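Local coordinates for protein phytanoyl-CoA dioxygenase (Streptomyces malaysiense, PDB 6ZYL) that catalyses the beta-hydroxylation of thioholgamide as a non-heme monooxygenase and probably depends on iron and 2-oxoglutarate, as its family does, at residues A149-T154 against T227-F232. Residues are numbered along the deposited sequence; the frame is centred on the assembly and turned at random.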
ATOM      1  N   ALA A 149      -6.835   6.899   3.118  1.00 20.32           N
ATOM      2  CA  ALA A 149      -6.724   7.818   4.245  1.00 22.43           C
ATOM      3  C   ALA A 149      -7.688   7.377   5.342  1.00 22.43           C
ATOM      4  O   ALA A 149      -8.910   7.470   5.181  1.00 20.69           O
ATOM      5  CB  ALA A 149      -7.023   9.250   3.806  1.00 23.87           C
ATOM      6  N   LEU A 150      -7.140   6.890   6.457  1.00 21.64           N
ATOM      7  CA  LEU A 150      -7.970   6.580   7.614  1.00 22.48           C
ATOM      8  C   LEU A 150      -8.215   7.819   8.465  1.00 24.37           C
ATOM      9  O   LEU A 150      -9.265   7.926   9.107  1.00 23.26           O
ATOM     10  CB  LEU A 150      -7.320   5.478   8.451  1.00 23.66           C
ATOM     11  CG  LEU A 150      -7.169   4.122   7.759  1.00 23.47           C
ATOM     12  CD1 LEU A 150      -6.632   3.080   8.736  1.00 26.32           C
ATOM     13  CD2 LEU A 150      -8.484   3.654   7.154  1.00 21.85           C
ATOM     14  N   THR A 151      -7.257   8.742   8.491  1.00 24.34           N
ATOM     15  CA  THR A 151      -7.453  10.109   8.946  1.00 25.13           C
ATOM     16  C   THR A 151      -7.426  11.038   7.737  1.00 26.36           C
ATOM     17  O   THR A 151      -7.022  10.650   6.639  1.00 23.89           O
ATOM     18  CB  THR A 151      -6.363  10.532   9.941  1.00 24.95           C
ATOM     19  OG1 THR A 151      -5.081  10.455   9.304  1.00 23.05           O
ATOM     20  CG2 THR A 151      -6.376   9.649  11.177  1.00 26.36           C
ATOM     21  N   ASP A 152      -7.853  12.282   7.946  1.00 24.65           N
ATOM     22  CA  ASP A 152      -7.594  13.314   6.952  1.00 24.45           C
ATOM     23  C   ASP A 152      -6.095  13.398   6.676  1.00 23.20           C
ATOM     24  O   ASP A 152      -5.268  13.118   7.547  1.00 21.21           O
ATOM     25  CB  ASP A 152      -8.093  14.678   7.435  1.00 29.38           C
ATOM     26  CG  ASP A 152      -9.604  14.770   7.499  1.00 33.23           C
ATOM     27  OD1 ASP A 152     -10.292  14.032   6.762  1.00 32.08           O
ATOM     28  OD2 ASP A 152     -10.103  15.597   8.291  1.00 40.26           O
ATOM     29  N   THR A 153      -5.739  13.786   5.455  1.00 24.11           N
ATOM     30  CA  THR A 153      -4.366  14.152   5.125  1.00 22.82           C
ATOM     31  C   THR A 153      -4.350  15.629   4.758  1.00 22.26           C
ATOM     32  O   THR A 153      -5.121  16.066   3.897  1.00 23.91           O
ATOM     33  CB  THR A 153      -3.795  13.297   3.989  1.00 22.57           C
ATOM     34  OG1 THR A 153      -4.544  13.509   2.788  1.00 25.23           O
ATOM     35  CG2 THR A 153      -3.827  11.820   4.374  1.00 21.73           C
ATOM     36  N   THR A 154      -3.491  16.391   5.428  1.00 21.97           N
ATOM     37  CA  THR A 154      -3.440  17.840   5.306  1.00 21.66           C
ATOM     38  C   THR A 154      -2.025  18.261   4.938  1.00 22.45           C
ATOM     39  O   THR A 154      -1.097  17.447   4.911  1.00 23.11           O
ATOM     40  CB  THR A 154      -3.862  18.523   6.612  1.00 20.62           C
ATOM     41  OG1 THR A 154      -2.775  18.480   7.545  1.00 23.26           O
ATOM     42  CG2 THR A 154      -5.072  17.825   7.219  1.00 22.93           C
ATOM     43  N   THR A 227      -2.130  15.304  16.136  1.00 31.59           N
ATOM     44  CA  THR A 227      -2.930  14.124  15.840  1.00 30.46           C
ATOM     45  C   THR A 227      -2.204  13.256  14.825  1.00 29.82           C
ATOM     46  O   THR A 227      -1.672  13.763  13.831  1.00 25.45           O
ATOM     47  CB  THR A 227      -4.312  14.519  15.312  1.00 32.74           C
ATOM     48  OG1 THR A 227      -4.983  15.328  16.288  1.00 36.46           O
ATOM     49  CG2 THR A 227      -5.150  13.285  15.019  1.00 31.35           C
ATOM     50  N   GLY A 228      -2.184  11.951  15.081  1.00 29.21           N
ATOM     51  CA  GLY A 228      -1.504  11.039  14.187  1.00 28.10           C
ATOM     52  C   GLY A 228      -2.191  10.938  12.839  1.00 25.22           C
ATOM     53  O   GLY A 228      -3.403  11.104  12.712  1.00 22.56           O
ATOM     54  N   ARG A 229      -1.388  10.655  11.815  1.00 26.14           N
ATOM     55  CA  ARG A 229      -1.853  10.496  10.442  1.00 25.84           C
ATOM     56  C   ARG A 229      -1.787   9.018  10.085  1.00 25.54           C
ATOM     57  O   ARG A 229      -0.708   8.418  10.125  1.00 24.57           O
ATOM     58  CB  ARG A 229      -0.996  11.332   9.492  1.00 22.97           C
ATOM     59  CG  ARG A 229      -1.440  11.324   8.045  1.00 23.91           C
ATOM     60  CD  ARG A 229      -0.238  11.168   7.121  1.00 27.48           C
ATOM     61  NE  ARG A 229       0.177   9.772   7.017  1.00 26.15           N
ATOM     62  CZ  ARG A 229       1.075   9.315   6.152  1.00 25.15           C
ATOM     63  NH1 ARG A 229       1.668  10.143   5.304  1.00 29.27           N
ATOM     64  NH2 ARG A 229       1.377   8.024   6.132  1.00 25.27           N
ATOM     65  N   PHE A 230      -2.936   8.435   9.744  1.00 24.19           N
ATOM     66  CA  PHE A 230      -3.054   6.999   9.508  1.00 23.71           C
ATOM     67  C   PHE A 230      -3.441   6.753   8.057  1.00 23.37           C
ATOM     68  O   PHE A 230      -4.485   7.230   7.602  1.00 22.94           O
ATOM     69  CB  PHE A 230      -4.100   6.362  10.431  1.00 25.72           C
ATOM     70  CG  PHE A 230      -3.661   6.225  11.858  1.00 24.64           C
ATOM     71  CD1 PHE A 230      -3.548   7.340  12.670  1.00 28.19           C
ATOM     72  CD2 PHE A 230      -3.381   4.980  12.394  1.00 24.06           C
ATOM     73  CE1 PHE A 230      -3.148   7.218  13.984  1.00 31.46           C
ATOM     74  CE2 PHE A 230      -2.978   4.850  13.708  1.00 27.45           C
ATOM     75  CZ  PHE A 230      -2.862   5.972  14.506  1.00 30.06           C
ATOM     76  N   ASN A 231      -2.623   5.981   7.347  1.00 22.84           N
ATOM     77  CA  ASN A 231      -2.912   5.603   5.971  1.00 21.99           C
ATOM     78  C   ASN A 231      -2.686   4.110   5.791  1.00 21.01           C
ATOM     79  O   ASN A 231      -1.745   3.538   6.350  1.00 23.06           O
ATOM     80  CB  ASN A 231      -2.054   6.403   4.996  1.00 20.83           C
ATOM     81  CG  ASN A 231      -2.408   7.880   4.996  1.00 21.76           C
ATOM     82  OD1 ASN A 231      -1.937   8.642   5.841  1.00 23.06           O
ATOM     83  ND2 ASN A 231      -3.257   8.287   4.058  1.00 22.23           N
ATOM     84  N   PHE A 232      -3.571   3.487   5.019  1.00 20.80           N
ATOM     85  CA  PHE A 232      -3.582   2.049   4.775  1.00 20.08           C
ATOM     86  C   PHE A 232      -3.373   1.849   3.279  1.00 20.39           C
ATOM     87  O   PHE A 232      -4.227   2.234   2.472  1.00 19.78           O
ATOM     88  CB  PHE A 232      -4.898   1.442   5.260  1.00 22.19           C
ATOM     89  CG  PHE A 232      -5.035  -0.024   4.989  1.00 20.14           C
ATOM     90  CD1 PHE A 232      -4.250  -0.948   5.659  1.00 21.43           C
ATOM     91  CD2 PHE A 232      -5.969  -0.481   4.076  1.00 20.87           C
ATOM     92  CE1 PHE A 232      -4.386  -2.301   5.410  1.00 23.31           C
ATOM     93  CE2 PHE A 232      -6.109  -1.831   3.822  1.00 23.34           C
ATOM     94  CZ  PHE A 232      -5.318  -2.742   4.491  1.00 21.30           C
TER
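The end of strand 143-149 pairs here with the start of strand 229-237 in the larger sheet of the PhyH double-stranded beta-helix (jelly-roll) fold. Ala149 and Asn231 form an antiparallel, non-hydrogen-bonded pair, their CA atoms 4.7 Å apart. Phe230 O accepts two hydrogen bonds: from Leu150 N at 2.9 Å, tilted 26° from the carbonyl plane, and from Thr151 N at 3.3 Å, in that plane on a lone pair. Thr151 OG1 stands in for Leu150 O, the acceptor that continued pairing would offer Phe230 N. Set between the backbone N and carbonyl carbon (chi1 61°), it accepts a nearly straight bond from Phe230 N at 3.0 Å. The same hydroxyl donates to Asp152 O from above the carbonyl plane (39°), which probably helps set its rotation. Thr151 CG2 approaches the Phe230 ring obliquely, 3.9 Å from CD1. The side chains of Thr153 and Asn231 cross obliquely, CG2 3.6 Å from ND2. Asn231 CG lies over one face of the Arg229 guanidinium, offset toward the rim; Arg229 NH2 bonds Phe115 O and a tartrate probably from crystallisation. Leu53 of helix 46-66 touches both Thr151 and Phe230. A valine in place of Thr151 would probably leave Phe230 N without its acceptor and Asp152 O without this donor, freeing the loop to shift. Both backbone polar atoms of Phe230 thus find partners beyond strand 143-149, one a side-chain hydroxyl.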